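Local coordinates for protein 2-hydroxychromene-2-carboxylate isomerase (Pseudomonas putida, PDB 2IMF) that catalyses the reversible, glutathione-dependent isomerisation of 2-hydroxychromene-2-carboxylate to trans-O-hydroxybenzylidenepyruvate in naphthalene breakdown, as a kappa-class glutathione transferase, at residues Y95-V109 / V129-F143. Sequence-based numbering, arbitrary orientation. Where two conformers were deposited one is given.
Sequences YSGAEAQAAAYVNVV and VSEKLGWDRSAFEHF. With CXS (3-cyclohexyl-1-propylsulfonic acid), chain G.
Y95 swings its ring away from its own backbone N (chi1 -168°) and in among W135, F140 and F143; W135, its CG anti to the carbonyl carbon, lays one indole face on CD2 of Y95 while CD1 of L133 covers the other. Y95 thus presents its edge to W135 in a tilted edge-to-face pair, CD2 lying 3.5 Å from CE3 of W135. The edge of F140 meets one face of Y95, CD1 standing 3.6 Å from CG of Y95, and F140 CA adds a CH-pi contact over this ring. The CD1 side of the Y95 rim points at the face of F143 in an offset edge-to-face pair. Y105 completes the aromatic cluster: its CD1 comes 3.4 Å from CH2 of W135, the two rings almost parallel but displaced, with little overlap, while its CE1 touches CZ of F140. L133 is a knob among Q101, A104, Y105 and V108, its CD1 at the edge of Y105 and its CD2 3.8 Å from CB of A104. Q101, bent at chi2, sends NE2 to the carbonyl O of L133 (3.2 Å, 158°), in the carbonyl plane, at the helix end closed by the Schellman turn at G134. That NE2 and W135 NE1 both donate to sulfonate O3 of a CXS molecule, probably from the crystallisation liquor. With an alanine at W135, Y95 and Y105 would probably face a gap and be freer to shift, and the sulfonate would lose the indole N-H. Helix 99-115 packs against the end of helix 125-133, the axes of 99-109 and 129-133 approaching to 10.5 Å with N-to-C directions 135° apart, while Y95 bears on helix 137-145. Y105 OH hydrogen-bonds M89 O of helix 87-92, and A103 and V106 lean on Y34 of edge strand 31-36 of the thioredoxin-like sheet.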
ATOM      1  N   TYR A  95       3.238  14.716 -26.543  1.00 13.90           N
ATOM      2  CA  TYR A  95       3.847  15.780 -27.354  1.00 13.83           C
ATOM      3  C   TYR A  95       5.338  15.916 -27.010  1.00 17.94           C
ATOM      4  O   TYR A  95       6.032  16.531 -27.786  1.00 18.17           O
ATOM      5  CB  TYR A  95       3.159  17.091 -26.963  1.00 14.39           C
ATOM      6  CG  TYR A  95       3.438  18.277 -27.882  1.00 14.35           C
ATOM      7  CD1 TYR A  95       2.677  18.405 -29.030  1.00 14.18           C
ATOM      8  CD2 TYR A  95       4.356  19.302 -27.537  1.00 14.78           C
ATOM      9  CE1 TYR A  95       2.857  19.503 -29.904  1.00 13.71           C
ATOM     10  CE2 TYR A  95       4.529  20.402 -28.410  1.00 13.72           C
ATOM     11  CZ  TYR A  95       3.734  20.469 -29.505  1.00 13.21           C
ATOM     12  OH  TYR A  95       3.973  21.572 -30.345  1.00 15.56           O
ATOM     13  N   SER A  96       5.819  15.441 -25.858  1.00 19.10           N
ATOM     14  CA  SER A  96       7.156  15.750 -25.424  1.00 21.07           C
ATOM     15  C   SER A  96       8.147  14.944 -26.225  1.00 23.39           C
ATOM     16  O   SER A  96       7.830  13.882 -26.757  1.00 20.63           O
ATOM     17  CB  SER A  96       7.302  15.511 -23.920  1.00 20.79           C
ATOM     18  OG  SER A  96       7.135  14.161 -23.549  1.00 21.40           O
ATOM     19  N   GLY A  97       9.351  15.503 -26.338  1.00 25.71           N
ATOM     20  CA  GLY A  97      10.363  14.915 -27.249  1.00 29.98           C
ATOM     21  C   GLY A  97      11.310  14.004 -26.492  1.00 33.04           C
ATOM     22  O   GLY A  97      10.918  12.942 -25.999  1.00 34.02           O
ATOM     23  N   ALA A  98      12.554  14.432 -26.352  1.00 33.82           N
ATOM     24  CA  ALA A  98      13.528  13.576 -25.726  1.00 35.36           C
ATOM     25  C   ALA A  98      13.417  13.693 -24.219  1.00 36.36           C
ATOM     26  O   ALA A  98      12.552  14.424 -23.695  1.00 35.51           O
ATOM     27  CB  ALA A  98      14.933  13.918 -26.205  1.00 36.16           C
ATOM     28  N   GLU A  99      14.306  12.976 -23.542  1.00 36.57           N
ATOM     29  CA  GLU A  99      14.156  12.646 -22.137  1.00 36.49           C
ATOM     30  C   GLU A  99      14.017  13.871 -21.272  1.00 34.71           C
ATOM     31  O   GLU A  99      13.207  13.846 -20.338  1.00 34.36           O
ATOM     32  CB  GLU A  99      15.332  11.777 -21.658  1.00 37.73           C
ATOM     33  CG  GLU A  99      15.464  11.634 -20.127  1.00 41.42           C
ATOM     34  CD  GLU A  99      14.467  10.649 -19.495  1.00 46.66           C
ATOM     35  OE1 GLU A  99      13.437  10.301 -20.125  1.00 48.07           O
ATOM     36  OE2 GLU A  99      14.733  10.230 -18.343  1.00 47.95           O
ATOM     37  N   ALA A 100      14.789  14.926 -21.549  1.00 32.07           N
ATOM     38  CA  ALA A 100      14.807  16.074 -20.638  1.00 29.45           C
ATOM     39  C   ALA A 100      13.419  16.705 -20.682  1.00 27.33           C
ATOM     40  O   ALA A 100      12.919  17.178 -19.666  1.00 25.52           O
ATOM     41  CB  ALA A 100      15.855  17.082 -21.034  1.00 30.37           C
ATOM     42  N   GLN A 101      12.854  16.751 -21.883  1.00 26.03           N
ATOM     43  CA  GLN A 101      11.605  17.503 -22.094  1.00 24.59           C
ATOM     44  C   GLN A 101      10.424  16.635 -21.642  1.00 23.20           C
ATOM     45  O   GLN A 101       9.427  17.153 -21.165  1.00 22.07           O
ATOM     46  CB  GLN A 101      11.443  18.009 -23.525  1.00 25.35           C
ATOM     47  CG  GLN A 101      12.166  19.364 -23.888  1.00 26.86           C
ATOM     48  CD  GLN A 101      11.585  20.604 -23.175  1.00 28.12           C
ATOM     49  OE1 GLN A 101      11.721  20.754 -21.951  1.00 34.31           O
ATOM     50  NE2 GLN A 101      10.956  21.502 -23.944  1.00 30.40           N
ATOM     51  N   ALA A 102      10.573  15.320 -21.755  1.00 20.56           N
ATOM     52  CA  ALA A 102       9.554  14.370 -21.241  1.00 20.29           C
ATOM     53  C   ALA A 102       9.541  14.494 -19.734  1.00 20.98           C
ATOM     54  O   ALA A 102       8.459  14.689 -19.162  1.00 19.24           O
ATOM     55  CB  ALA A 102       9.865  12.934 -21.693  1.00 23.05           C
ATOM     56  N   ALA A 103      10.673  14.454 -19.044  1.00 18.51           N
ATOM     57  CA  ALA A 103      10.704  14.633 -17.635  1.00 19.88           C
ATOM     58  C   ALA A 103      10.231  15.993 -17.240  1.00 18.45           C
ATOM     59  O   ALA A 103       9.569  16.180 -16.209  1.00 20.04           O
ATOM     60  CB  ALA A 103      12.147  14.432 -17.128  1.00 20.58           C
ATOM     61  N   ALA A 104      10.598  17.024 -18.019  1.00 19.04           N
ATOM     62  CA  ALA A 104      10.187  18.369 -17.678  1.00 18.58           C
ATOM     63  C   ALA A 104       8.654  18.502 -17.742  1.00 16.01           C
ATOM     64  O   ALA A 104       8.070  19.096 -16.851  1.00 16.31           O
ATOM     65  CB  ALA A 104      10.834  19.397 -18.593  1.00 20.08           C
ATOM     66  N   TYR A 105       8.068  17.944 -18.792  1.00 15.38           N
ATOM     67  CA  TYR A 105       6.579  17.962 -18.899  1.00 14.38           C
ATOM     68  C   TYR A 105       5.969  17.261 -17.680  1.00 13.55           C
ATOM     69  O   TYR A 105       5.098  17.807 -16.999  1.00 14.15           O
ATOM     70  CB  TYR A 105       6.096  17.308 -20.152  1.00 14.03           C
ATOM     71  CG  TYR A 105       4.591  17.283 -20.342  1.00 12.49           C
ATOM     72  CD1 TYR A 105       3.922  18.387 -20.818  1.00 13.53           C
ATOM     73  CD2 TYR A 105       3.894  16.202 -19.905  1.00 14.93           C
ATOM     74  CE1 TYR A 105       2.543  18.337 -21.007  1.00 14.03           C
ATOM     75  CE2 TYR A 105       2.547  16.117 -20.063  1.00 13.47           C
ATOM     76  CZ  TYR A 105       1.854  17.230 -20.609  1.00 12.14           C
ATOM     77  OH  TYR A 105       0.507  17.175 -20.810  1.00 12.52           O
ATOM     78  N   VAL A 106       6.418  16.056 -17.373  1.00 14.19           N
ATOM     79  CA  VAL A 106       5.821  15.300 -16.281  1.00 13.97           C
ATOM     80  C   VAL A 106       6.003  16.097 -14.994  1.00 13.51           C
ATOM     81  O   VAL A 106       5.055  16.178 -14.179  1.00 13.17           O
ATOM     82  CB  VAL A 106       6.437  13.902 -16.252  1.00 13.62           C
ATOM     83  CG1 VAL A 106       5.990  13.178 -14.989  1.00 14.21           C
ATOM     84  CG2 VAL A 106       6.028  13.140 -17.502  1.00 14.36           C
ATOM     85  N   ASN A 107       7.194  16.679 -14.733  1.00 13.15           N
ATOM     86  CA  ASN A 107       7.386  17.441 -13.538  1.00 14.67           C
ATOM     87  C   ASN A 107       6.502  18.676 -13.445  1.00 14.15           C
ATOM     88  O   ASN A 107       5.906  18.948 -12.418  1.00 15.54           O
ATOM     89  CB  ASN A 107       8.897  17.848 -13.435  1.00 14.38           C
ATOM     90  CG  ASN A 107       9.831  16.668 -13.157  1.00 21.24           C
ATOM     91  OD1 ASN A 107       9.411  15.607 -12.686  1.00 21.95           O
ATOM     92  ND2 ASN A 107      11.115  16.845 -13.488  1.00 24.16           N
ATOM     93  N   VAL A 108       6.434  19.425 -14.526  1.00 15.24           N
ATOM     94  CA  VAL A 108       5.652  20.657 -14.465  1.00 14.81           C
ATOM     95  C   VAL A 108       4.158  20.342 -14.268  1.00 12.41           C
ATOM     96  O   VAL A 108       3.488  20.997 -13.456  1.00 13.82           O
ATOM     97  CB  VAL A 108       5.840  21.417 -15.822  1.00 16.37           C
ATOM     98  CG1 VAL A 108       4.777  22.468 -16.035  1.00 16.81           C
ATOM     99  CG2 VAL A 108       7.282  22.035 -15.905  1.00 18.53           C
ATOM    100  N   VAL A 109       3.643  19.308 -14.943  1.00 12.61           N
ATOM    101  CA  VAL A 109       2.218  19.003 -14.833  1.00 12.47           C
ATOM    102  C   VAL A 109       1.928  18.451 -13.432  1.00 11.80           C
ATOM    103  O   VAL A 109       0.953  18.844 -12.772  1.00 12.46           O
ATOM    104  CB  VAL A 109       1.730  18.050 -15.912  1.00 13.12           C
ATOM    105  CG1 VAL A 109       0.277  17.626 -15.708  1.00 12.94           C
ATOM    106  CG2 VAL A 109       1.878  18.689 -17.286  1.00 13.28           C
ATOM    107  N   VAL A 129       1.304  25.409 -19.330  1.00 13.35           N
ATOM    108  CA  VAL A 129       2.422  24.409 -19.437  1.00 15.01           C
ATOM    109  C   VAL A 129       3.296  24.709 -20.660  1.00 14.52           C
ATOM    110  O   VAL A 129       4.575  24.688 -20.521  1.00 15.34           O
ATOM    111  CB  VAL A 129       1.855  22.976 -19.431  1.00 15.58           C
ATOM    112  CG1 VAL A 129       2.903  21.931 -19.863  1.00 15.84           C
ATOM    113  CG2 VAL A 129       1.298  22.689 -18.078  1.00 15.21           C
ATOM    114  N   SER A 130       2.658  25.063 -21.779  1.00 14.25           N
ATOM    115  CA  SER A 130       3.438  25.450 -22.977  1.00 15.15           C
ATOM    116  C   SER A 130       4.383  26.578 -22.680  1.00 16.35           C
ATOM    117  O   SER A 130       5.568  26.558 -23.107  1.00 17.80           O
ATOM    118  CB  SER A 130       2.499  25.841 -24.115  1.00 16.24           C
ATOM    119  OG  SER A 130       1.754  24.721 -24.566  1.00 17.08           O
ATOM    120  N   GLU A 131       3.940  27.600 -21.970  1.00 15.60           N
ATOM    121  CA  GLU A 131       4.741  28.770 -21.683  1.00 17.04           C
ATOM    122  C   GLU A 131       5.941  28.317 -20.889  1.00 19.36           C
ATOM    123  O   GLU A 131       7.058  28.738 -21.185  1.00 19.76           O
ATOM    124  CB  GLU A 131       3.925  29.747 -20.814  0.50 17.49           C
ATOM    125  CG  GLU A 131       4.788  30.578 -19.792  0.50 24.06           C
ATOM    126  CD  GLU A 131       5.159  31.963 -20.236  0.50 28.75           C
ATOM    127  OE1 GLU A 131       4.251  32.737 -20.645  0.50 29.33           O
ATOM    128  OE2 GLU A 131       6.359  32.303 -20.114  0.50 28.59           O
ATOM    129  N   LYS A 132       5.745  27.461 -19.900  1.00 18.13           N
ATOM    130  CA  LYS A 132       6.843  26.954 -19.083  1.00 19.47           C
ATOM    131  C   LYS A 132       7.889  26.163 -19.855  1.00 19.84           C
ATOM    132  O   LYS A 132       9.107  26.253 -19.544  1.00 20.64           O
ATOM    133  CB  LYS A 132       6.242  26.082 -17.947  1.00 19.95           C
ATOM    134  CG  LYS A 132       7.205  25.476 -17.019  1.00 26.57           C
ATOM    135  CD  LYS A 132       7.949  26.521 -16.175  1.00 31.64           C
ATOM    136  CE  LYS A 132       9.053  25.824 -15.373  1.00 31.42           C
ATOM    137  NZ  LYS A 132      10.129  25.332 -16.319  1.00 34.66           N
ATOM    138  N   LEU A 133       7.431  25.360 -20.796  1.00 16.81           N
ATOM    139  CA  LEU A 133       8.301  24.453 -21.519  1.00 17.78           C
ATOM    140  C   LEU A 133       8.885  25.063 -22.778  1.00 18.40           C
ATOM    141  O   LEU A 133       9.692  24.409 -23.449  1.00 19.75           O
ATOM    142  CB  LEU A 133       7.544  23.173 -21.897  1.00 17.14           C
ATOM    143  CG  LEU A 133       7.107  22.374 -20.665  1.00 18.31           C
ATOM    144  CD1 LEU A 133       6.452  21.186 -21.145  1.00 17.41           C
ATOM    145  CD2 LEU A 133       8.406  21.986 -19.807  1.00 22.32           C
ATOM    146  N   GLY A 134       8.436  26.244 -23.175  1.00 17.73           N
ATOM    147  CA  GLY A 134       8.899  26.794 -24.450  1.00 16.43           C
ATOM    148  C   GLY A 134       8.262  26.177 -25.663  1.00 18.80           C
ATOM    149  O   GLY A 134       8.903  26.166 -26.748  1.00 20.98           O
ATOM    150  N   TRP A 135       7.015  25.694 -25.555  1.00 16.73           N
ATOM    151  CA  TRP A 135       6.295  25.100 -26.621  1.00 15.58           C
ATOM    152  C   TRP A 135       5.351  26.070 -27.272  1.00 15.26           C
ATOM    153  O   TRP A 135       5.072  27.138 -26.723  1.00 17.26           O
ATOM    154  CB  TRP A 135       5.460  23.944 -26.084  1.00 16.28           C
ATOM    155  CG  TRP A 135       6.245  22.755 -25.655  1.00 16.49           C
ATOM    156  CD1 TRP A 135       7.593  22.493 -25.856  1.00 19.18           C
ATOM    157  CD2 TRP A 135       5.703  21.583 -25.024  1.00 17.28           C
ATOM    158  NE1 TRP A 135       7.889  21.246 -25.335  1.00 18.44           N
ATOM    159  CE2 TRP A 135       6.740  20.666 -24.851  1.00 16.56           C
ATOM    160  CE3 TRP A 135       4.424  21.227 -24.605  1.00 16.44           C
ATOM    161  CZ2 TRP A 135       6.566  19.399 -24.227  1.00 17.69           C
ATOM    162  CZ3 TRP A 135       4.239  19.977 -23.984  1.00 16.28           C
ATOM    163  CH2 TRP A 135       5.297  19.071 -23.836  1.00 18.31           C
ATOM    164  N   ASP A 136       4.945  25.765 -28.501  1.00 14.54           N
ATOM    165  CA  ASP A 136       3.954  26.517 -29.238  1.00 15.55           C
ATOM    166  C   ASP A 136       2.559  26.131 -28.763  1.00 16.88           C
ATOM    167  O   ASP A 136       2.090  25.007 -28.922  1.00 15.21           O
ATOM    168  CB  ASP A 136       4.178  26.193 -30.726  1.00 15.90           C
ATOM    169  CG  ASP A 136       3.260  26.967 -31.654  1.00 17.09           C
ATOM    170  OD1 ASP A 136       1.996  26.895 -31.622  1.00 18.42           O
ATOM    171  OD2 ASP A 136       3.871  27.690 -32.483  1.00 23.24           O
ATOM    172  N   ARG A 137       1.947  27.087 -28.063  1.00 14.99           N
ATOM    173  CA  ARG A 137       0.682  26.785 -27.428  1.00 15.04           C
ATOM    174  C   ARG A 137      -0.336  26.252 -28.390  1.00 13.26           C
ATOM    175  O   ARG A 137      -0.980  25.274 -28.114  1.00 14.40           O
ATOM    176  CB  ARG A 137       0.118  28.131 -26.916  0.50 15.58           C
ATOM    177  CG  ARG A 137      -1.231  27.957 -26.265  0.50 14.82           C
ATOM    178  CD  ARG A 137      -2.081  29.285 -26.234  0.50 15.05           C
ATOM    179  NE  ARG A 137      -1.999  30.085 -27.474  0.50 13.84           N
ATOM    180  CZ  ARG A 137      -2.776  29.915 -28.552  0.50 13.87           C
ATOM    181  NH1 ARG A 137      -3.791  29.046 -28.556  0.50 13.26           N
ATOM    182  NH2 ARG A 137      -2.517  30.662 -29.625  0.50 14.64           N
ATOM    183  N   SER A 138      -0.470  26.920 -29.541  1.00 13.73           N
ATOM    184  CA  SER A 138      -1.482  26.495 -30.490  1.00 14.40           C
ATOM    185  C   SER A 138      -1.174  25.044 -31.038  1.00 13.58           C
ATOM    186  O   SER A 138      -2.122  24.233 -31.137  1.00 14.50           O
ATOM    187  CB  SER A 138      -1.518  27.463 -31.686  1.00 16.53           C
ATOM    188  OG  SER A 138      -2.510  27.008 -32.603  1.00 20.29           O
ATOM    189  N   ALA A 139       0.098  24.766 -31.312  1.00 13.95           N
ATOM    190  CA  ALA A 139       0.450  23.440 -31.809  1.00 13.21           C
ATOM    191  C   ALA A 139       0.135  22.431 -30.715  1.00 13.91           C
ATOM    192  O   ALA A 139      -0.355  21.346 -31.028  1.00 13.76           O
ATOM    193  CB  ALA A 139       1.919  23.442 -32.177  1.00 14.51           C
ATOM    194  N   PHE A 140       0.424  22.725 -29.442  1.00 14.49           N
ATOM    195  CA  PHE A 140       0.152  21.754 -28.365  1.00 13.62           C
ATOM    196  C   PHE A 140      -1.326  21.522 -28.239  1.00 13.48           C
ATOM    197  O   PHE A 140      -1.770  20.405 -28.124  1.00 14.38           O
ATOM    198  CB  PHE A 140       0.837  22.233 -27.065  1.00 14.00           C
ATOM    199  CG  PHE A 140       0.640  21.325 -25.897  1.00 12.96           C
ATOM    200  CD1 PHE A 140       0.990  20.007 -25.962  1.00 13.56           C
ATOM    201  CD2 PHE A 140       0.128  21.815 -24.701  1.00 13.63           C
ATOM    202  CE1 PHE A 140       0.797  19.114 -24.876  1.00 15.02           C
ATOM    203  CE2 PHE A 140      -0.011  20.996 -23.602  1.00 14.75           C
ATOM    204  CZ  PHE A 140       0.254  19.643 -23.661  1.00 12.53           C
ATOM    205  N   GLU A 141      -2.082  22.600 -28.238  1.00 14.89           N
ATOM    206  CA  GLU A 141      -3.514  22.453 -28.046  1.00 16.57           C
ATOM    207  C   GLU A 141      -4.122  21.659 -29.215  1.00 15.17           C
ATOM    208  O   GLU A 141      -5.020  20.817 -29.060  1.00 17.15           O
ATOM    209  CB  GLU A 141      -4.190  23.819 -27.960  1.00 16.04           C
ATOM    210  CG  GLU A 141      -3.870  24.511 -26.630  1.00 17.12           C
ATOM    211  CD  GLU A 141      -4.370  25.917 -26.543  1.00 24.10           C
ATOM    212  OE1 GLU A 141      -4.819  26.508 -27.563  1.00 22.59           O
ATOM    213  OE2 GLU A 141      -4.245  26.466 -25.437  1.00 19.78           O
ATOM    214  N   HIS A 142      -3.612  21.896 -30.444  1.00 15.81           N
ATOM    215  CA  HIS A 142      -4.090  21.107 -31.575  1.00 16.04           C
ATOM    216  C   HIS A 142      -3.716  19.643 -31.392  1.00 16.91           C
ATOM    217  O   HIS A 142      -4.528  18.752 -31.701  1.00 18.74           O
ATOM    218  CB  HIS A 142      -3.505  21.637 -32.906  1.00 15.47           C
ATOM    219  CG  HIS A 142      -4.242  22.820 -33.438  1.00 18.53           C
ATOM    220  ND1 HIS A 142      -4.168  24.081 -32.870  1.00 19.68           N
ATOM    221  CD2 HIS A 142      -5.154  22.910 -34.445  1.00 18.12           C
ATOM    222  CE1 HIS A 142      -5.007  24.897 -33.508  1.00 20.61           C
ATOM    223  NE2 HIS A 142      -5.574  24.223 -34.490  1.00 18.39           N
ATOM    224  N   PHE A 143      -2.492  19.371 -30.957  1.00 15.02           N
ATOM    225  CA  PHE A 143      -2.096  17.993 -30.680  1.00 14.83           C
ATOM    226  C   PHE A 143      -3.059  17.310 -29.689  1.00 16.62           C
ATOM    227  O   PHE A 143      -3.507  16.162 -29.892  1.00 17.15           O
ATOM    228  CB  PHE A 143      -0.666  17.963 -30.156  1.00 16.42           C
ATOM    229  CG  PHE A 143      -0.217  16.579 -29.768  1.00 14.89           C
ATOM    230  CD1 PHE A 143       0.285  15.685 -30.741  1.00 15.99           C
ATOM    231  CD2 PHE A 143      -0.293  16.151 -28.422  1.00 17.13           C
ATOM    232  CE1 PHE A 143       0.637  14.407 -30.367  1.00 18.24           C
ATOM    233  CE2 PHE A 143       0.096  14.869 -28.085  1.00 16.87           C
ATOM    234  CZ  PHE A 143       0.549  14.010 -29.080  1.00 17.97           C
TER
HETATM  235  S   CXS G 312      10.121  19.192 -27.125  0.80 21.33           S
HETATM  236  O1  CXS G 312       9.520  18.340 -26.029  0.80 20.65           O
HETATM  237  O2  CXS G 312      11.309  18.408 -27.674  0.80 21.55           O
HETATM  238  O3  CXS G 312      10.521  20.497 -26.606  0.80 21.98           O
HETATM  239  C1  CXS G 312       8.956  19.417 -28.318  0.80 20.99           C
HETATM  240  C2  CXS G 312       8.536  18.186 -29.087  0.80 17.76           C
HETATM  241  C3  CXS G 312       7.265  18.350 -29.900  0.80 16.56           C
HETATM  242  N   CXS G 312       6.873  17.054 -30.354  0.80 17.50           N
HETATM  243  C4  CXS G 312       5.720  16.850 -31.204  0.80 15.46           C
HETATM  244  C5  CXS G 312       5.271  17.886 -32.218  0.80 17.45           C
HETATM  245  C6  CXS G 312       3.936  17.662 -32.935  0.80 16.62           C
HETATM  246  C7  CXS G 312       3.631  16.199 -33.183  0.80 18.74           C
HETATM  247  C8  CXS G 312       3.784  15.374 -31.920  0.80 19.59           C
HETATM  248  C9  CXS G 312       5.182  15.438 -31.352  0.80 18.01           C